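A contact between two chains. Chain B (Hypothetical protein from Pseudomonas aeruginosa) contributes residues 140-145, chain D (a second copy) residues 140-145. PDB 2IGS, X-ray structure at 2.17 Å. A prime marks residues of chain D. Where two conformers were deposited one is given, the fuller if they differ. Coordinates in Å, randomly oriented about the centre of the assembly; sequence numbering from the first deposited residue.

Chain B 140-145: GGISQE
Chain D, residues 140-145: GGISQE

Two copies of an irregular segment can pair without forming a sheet, as these loops illustrate. Both are largely extended from Gly141 to Ser143 (phi/psi -108/136 at Ile142, -89/132 at Ile142′; -131/-179 and -156/175 at the serines), then bend at the glutamines (-65/-21 and -57/-16). Gly140 and Gly140′ have phi of 88°. The directions lie 140° apart, and the register centres on Ser143 and Ser143′, whose CA atoms are 4.5 Å apart.

The isoleucine carbonyls reach across to the opposing backbones. Ile142 O accepts a weak hydrogen bond from Gln144′ N (3.5 Å, 133°) and a CA-H...O contact from Ser143′ CA (3.1 Å). Ile142′ O receives the corresponding contact from Ser143 CA (3.5 Å), but its 3.5 Å approach to Gln144 N has too poor an angle for a hydrogen bond.

Of the 320 Å² buried, the isoleucines and glutamines supply most. Both isoleucines are m,t, offering aliphatic surface: Ile142 CD1 lies 4.0 Å from Gln144′ CB, and Ile142′ CG1 3.9 Å from Gln144 CG (chi1 -132°, between wells; chi2 t). The CA-to-CB bond of Gln144′ points sideways, but its side chain (chi1 p, chi2 m) brings its end close to Gly141, leaving no room for a CB there. Both serines, chi1 p, point away overall, though Ser143′ CB still touches Ile142 O at 3.5 Å; Ser143′ OG accepts a hydrogen bond from Glu145′ N (3.2 Å), Ser143 OG a weak one from Glu145 N (3.3 Å), each spanning the bend at the glutamine.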

# COMPACT_ATOMS: atom_id res chain seq x y z
N GLY B 140 16.23 13.75 18.75
CA GLY B 140 15.29 14.86 18.61
C GLY B 140 14.70 15.02 17.22
O GLY B 140 13.86 15.89 17.01
N GLY B 141 15.14 14.18 16.29
CA GLY B 141 14.76 14.31 14.90
C GLY B 141 13.62 13.40 14.47
O GLY B 141 13.12 12.58 15.23
N ILE B 142 13.20 13.56 13.24
CA ILE B 142 12.21 12.69 12.67
C ILE B 142 12.97 11.83 11.69
O ILE B 142 13.84 12.33 10.98
CB ILE B 142 11.02 13.50 12.03
CG1 ILE B 142 10.25 14.27 13.10
CG2 ILE B 142 10.08 12.58 11.24
CD1 ILE B 142 9.29 15.34 12.54
N SER B 143 12.70 10.52 11.69
CA SER B 143 13.28 9.64 10.70
C SER B 143 12.19 8.78 10.10
O SER B 143 11.03 8.89 10.48
CB SER B 143 14.38 8.77 11.32
OG SER B 143 13.84 7.83 12.21
N GLN B 144 12.59 7.89 9.19
CA GLN B 144 11.68 6.94 8.53
C GLN B 144 11.10 5.95 9.54
O GLN B 144 10.06 5.36 9.29
CB GLN B 144 12.42 6.20 7.40
CG GLN B 144 11.64 6.18 6.10
CD GLN B 144 12.42 5.60 4.91
OE1 GLN B 144 11.89 4.77 4.15
NE2 GLN B 144 13.67 6.06 4.74
N GLU B 145 11.75 5.77 10.68
CA GLU B 145 11.25 4.89 11.75
C GLU B 145 10.21 5.54 12.66
O GLU B 145 9.56 4.85 13.45
CB GLU B 145 12.41 4.35 12.61
CG GLU B 145 13.29 3.31 11.92
CD GLU B 145 12.72 1.89 11.96
OE1 GLU B 145 11.59 1.67 12.44
OE2 GLU B 145 13.42 0.98 11.50
N GLY D 140 18.68 11.65 0.90
CA GLY D 140 17.95 10.46 0.44
C GLY D 140 17.11 9.71 1.48
O GLY D 140 16.72 8.57 1.25
N GLY D 141 16.84 10.35 2.62
CA GLY D 141 15.97 9.75 3.62
C GLY D 141 14.77 10.64 3.93
O GLY D 141 14.73 11.79 3.49
N ILE D 142 13.80 10.11 4.66
CA ILE D 142 12.72 10.91 5.22
C ILE D 142 13.19 11.39 6.59
O ILE D 142 13.73 10.60 7.38
CB ILE D 142 11.41 10.11 5.33
CG1 ILE D 142 11.05 9.45 3.98
CG2 ILE D 142 10.23 11.01 5.82
CD1 ILE D 142 9.59 9.02 3.85
N SER D 143 13.02 12.70 6.85
CA SER D 143 13.47 13.36 8.09
C SER D 143 12.64 14.63 8.33
O SER D 143 11.83 15.00 7.49
CB SER D 143 14.97 13.72 8.03
OG SER D 143 15.25 14.81 7.15
N GLN D 144 12.85 15.30 9.46
CA GLN D 144 12.24 16.60 9.74
C GLN D 144 12.56 17.67 8.69
O GLN D 144 11.91 18.72 8.65
CB GLN D 144 12.62 17.10 11.18
CG GLN D 144 14.08 17.60 11.37
CD GLN D 144 15.15 16.51 11.19
OE1 GLN D 144 16.19 16.73 10.55
NE2 GLN D 144 14.92 15.34 11.76
N GLU D 145 13.57 17.43 7.84
CA GLU D 145 13.88 18.33 6.74
C GLU D 145 12.94 18.11 5.54
O GLU D 145 12.93 18.90 4.59
CB GLU D 145 15.34 18.14 6.27
CG GLU D 145 16.43 18.29 7.34
CD GLU D 145 16.28 19.55 8.14
OE1 GLU D 145 16.23 20.63 7.52
OE2 GLU D 145 16.23 19.47 9.40